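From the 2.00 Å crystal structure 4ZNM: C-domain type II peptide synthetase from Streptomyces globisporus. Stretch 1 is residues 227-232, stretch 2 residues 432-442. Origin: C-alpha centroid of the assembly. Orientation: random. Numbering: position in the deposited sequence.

Stretch 1, residues 227-232: GLETDI
Stretch 2 (432-442) RFKDETMAAFL

Stretch 1 is extended strand through E229 (L228 phi/psi -98/132, E229 -72/129) and continues as loop from T230 past the segment 432-434, which leads into the helix 435-442; together the two stretches bury 547 Å². G227 makes no contact. L228 (chi1 m, chi2 t) points its CB toward the second stretch and meets two phenylalanines, with L228 CD1 3.6 Å from F441 CE2 and L228 CB 4.1 Å from F433 CZ. F441 (chi1 t, chi2 31°) reaches it from the helix, also by a toward-pointing CB. E229 (chi1 and chi2 both t) points its CA-to-CB bond away from the second stretch, yet E229 O lies 3.1 Å from F433 CE1. T230 (-88/159, chi1 p) places CB over one face of the F433 ring, with T230 CG2 3.5 Å from F433 CE2; F433 (-126/140, chi1 m, chi2 -76°) starts away from stretch 1, but its ring comes back to it. The T230 hydroxyl OG1 accepts a hydrogen bond from R432 NH2 at 3.2 Å.

At D231 the chain turns (-81/-31), and its CA lies 5.1 Å from that of F433. With chi1 m and chi2 -36°, its carboxylate reaches the helix start: D231 OD2 accepts hydrogen bonds from K434 N (2.9 Å, 159°), the N-cap residue, and from T437 OG1 (2.6 Å; T437 chi1 m), so a single oxygen ties the loop to both the cap and the first turn.

The backbones are joined at R432 O, which accepts a weak hydrogen bond from D231 N and a better-aligned one from I232 N, both 2.9 Å. I232 (-127/128, chi1 m, chi2 t) sits 4.5 Å from R432, CA to CA. R432 (-132/-33) folds through three m rotamers, and its NE donates to I232 O at 2.8 Å, so that I232 O and T230 OG1 both lie at the guanidinium edge.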

# COMPACT_ATOMS: atom_id res chain seq x y z
N GLY A 227 -11.99 -16.39 -3.02
CA GLY A 227 -11.56 -16.58 -1.64
C GLY A 227 -10.43 -17.58 -1.47
O GLY A 227 -10.35 -18.57 -2.20
N LEU A 228 -9.54 -17.30 -0.53
CA LEU A 228 -8.50 -18.26 -0.11
C LEU A 228 -8.93 -19.00 1.15
O LEU A 228 -9.35 -18.37 2.13
CB LEU A 228 -7.18 -17.54 0.16
CG LEU A 228 -6.57 -16.77 -1.00
CD1 LEU A 228 -5.30 -16.11 -0.50
CD2 LEU A 228 -6.30 -17.72 -2.17
N GLU A 229 -8.82 -20.32 1.15
CA GLU A 229 -9.26 -21.08 2.30
C GLU A 229 -8.27 -20.82 3.42
O GLU A 229 -7.06 -20.97 3.24
CB GLU A 229 -9.35 -22.58 2.01
CG GLU A 229 -9.96 -23.38 3.14
CD GLU A 229 -10.05 -24.86 2.82
OE1 GLU A 229 -9.48 -25.28 1.79
OE2 GLU A 229 -10.69 -25.60 3.60
N THR A 230 -8.80 -20.45 4.59
CA THR A 230 -7.96 -20.14 5.73
C THR A 230 -7.64 -21.39 6.53
O THR A 230 -8.35 -22.38 6.44
CB THR A 230 -8.62 -19.13 6.63
OG1 THR A 230 -9.95 -19.55 6.95
CG2 THR A 230 -8.68 -17.77 5.94
N ASP A 231 -6.57 -21.31 7.31
CA ASP A 231 -6.17 -22.41 8.20
C ASP A 231 -6.98 -22.40 9.47
O ASP A 231 -7.19 -23.44 10.06
CB ASP A 231 -4.69 -22.31 8.58
CG ASP A 231 -3.77 -22.46 7.39
OD1 ASP A 231 -4.10 -23.25 6.49
OD2 ASP A 231 -2.69 -21.78 7.37
N ILE A 232 -7.40 -21.21 9.91
CA ILE A 232 -8.11 -21.06 11.16
C ILE A 232 -9.39 -20.29 10.84
O ILE A 232 -9.34 -19.21 10.20
CB ILE A 232 -7.26 -20.31 12.22
CG1 ILE A 232 -5.90 -21.01 12.43
CG2 ILE A 232 -8.02 -20.24 13.52
CD1 ILE A 232 -4.82 -20.10 13.04
N ARG A 432 -5.82 -16.26 11.16
CA ARG A 432 -6.48 -17.00 10.09
C ARG A 432 -5.51 -17.89 9.34
O ARG A 432 -5.89 -18.94 8.86
CB ARG A 432 -7.15 -16.03 9.11
CG ARG A 432 -8.29 -15.18 9.71
CD ARG A 432 -9.48 -16.00 10.25
NE ARG A 432 -10.21 -16.74 9.24
CZ ARG A 432 -11.18 -16.23 8.49
NH1 ARG A 432 -11.52 -14.96 8.62
NH2 ARG A 432 -11.79 -17.00 7.58
N PHE A 433 -4.25 -17.46 9.22
CA PHE A 433 -3.27 -18.25 8.48
C PHE A 433 -2.05 -18.52 9.29
O PHE A 433 -1.54 -17.64 9.97
CB PHE A 433 -2.85 -17.54 7.19
CG PHE A 433 -3.84 -17.67 6.07
CD1 PHE A 433 -3.95 -18.86 5.36
CD2 PHE A 433 -4.66 -16.60 5.71
CE1 PHE A 433 -4.86 -18.99 4.31
CE2 PHE A 433 -5.57 -16.70 4.68
CZ PHE A 433 -5.66 -17.90 3.95
N LYS A 434 -1.54 -19.75 9.16
CA LYS A 434 -0.21 -20.11 9.61
C LYS A 434 0.88 -19.61 8.67
O LYS A 434 0.67 -19.53 7.44
CB LYS A 434 -0.11 -21.62 9.74
CG LYS A 434 -0.94 -22.18 10.87
CD LYS A 434 -1.26 -23.64 10.61
CE LYS A 434 -1.35 -24.44 11.89
NZ LYS A 434 -2.38 -25.51 11.79
N ASP A 435 2.05 -19.33 9.23
CA ASP A 435 3.17 -18.77 8.45
C ASP A 435 3.63 -19.70 7.32
O ASP A 435 3.99 -19.24 6.23
CB ASP A 435 4.36 -18.49 9.36
CG ASP A 435 4.05 -17.46 10.43
OD1 ASP A 435 3.27 -16.52 10.16
OD2 ASP A 435 4.58 -17.59 11.56
N GLU A 436 3.61 -20.99 7.59
CA GLU A 436 4.04 -22.02 6.65
C GLU A 436 3.15 -22.06 5.40
O GLU A 436 3.63 -22.22 4.28
CB GLU A 436 4.01 -23.38 7.34
CG GLU A 436 5.03 -23.52 8.48
CD GLU A 436 4.67 -22.73 9.77
OE1 GLU A 436 3.48 -22.33 9.95
OE2 GLU A 436 5.59 -22.53 10.61
N THR A 437 1.85 -21.94 5.60
CA THR A 437 0.91 -21.90 4.50
C THR A 437 1.24 -20.75 3.57
O THR A 437 1.23 -20.90 2.35
CB THR A 437 -0.53 -21.71 5.02
OG1 THR A 437 -0.81 -22.77 5.92
CG2 THR A 437 -1.54 -21.70 3.88
N MSE A 438 1.51 -19.59 4.15
CA MSE A 438 1.78 -18.39 3.35
C MSE A 438 3.18 -18.47 2.71
O MSE A 438 3.39 -17.99 1.60
CB MSE A 438 1.64 -17.16 4.22
CG MSE A 438 0.19 -16.92 4.63
SE MSE A 438 -0.85 -16.20 3.10
CE MSE A 438 -1.94 -17.77 2.76
N ALA A 439 4.12 -19.08 3.42
CA ALA A 439 5.45 -19.33 2.88
C ALA A 439 5.39 -20.19 1.62
O ALA A 439 6.08 -19.92 0.63
CB ALA A 439 6.33 -20.00 3.94
N ALA A 440 4.55 -21.23 1.66
CA ALA A 440 4.37 -22.12 0.50
C ALA A 440 3.65 -21.39 -0.63
O ALA A 440 3.97 -21.54 -1.80
CB ALA A 440 3.59 -23.39 0.90
N PHE A 441 2.68 -20.56 -0.27
CA PHE A 441 1.92 -19.79 -1.23
C PHE A 441 2.87 -18.87 -2.02
O PHE A 441 2.82 -18.82 -3.22
CB PHE A 441 0.86 -19.01 -0.47
CG PHE A 441 -0.22 -18.39 -1.31
CD1 PHE A 441 -0.65 -18.95 -2.49
CD2 PHE A 441 -0.84 -17.23 -0.85
CE1 PHE A 441 -1.69 -18.35 -3.22
CE2 PHE A 441 -1.87 -16.63 -1.56
CZ PHE A 441 -2.29 -17.18 -2.76
N LEU A 442 3.73 -18.16 -1.30
CA LEU A 442 4.70 -17.26 -1.90
C LEU A 442 5.69 -18.00 -2.79
O LEU A 442 6.01 -17.56 -3.89
CB LEU A 442 5.44 -16.49 -0.78
CG LEU A 442 6.64 -15.66 -1.20
CD1 LEU A 442 6.24 -14.65 -2.23
CD2 LEU A 442 7.17 -14.99 0.05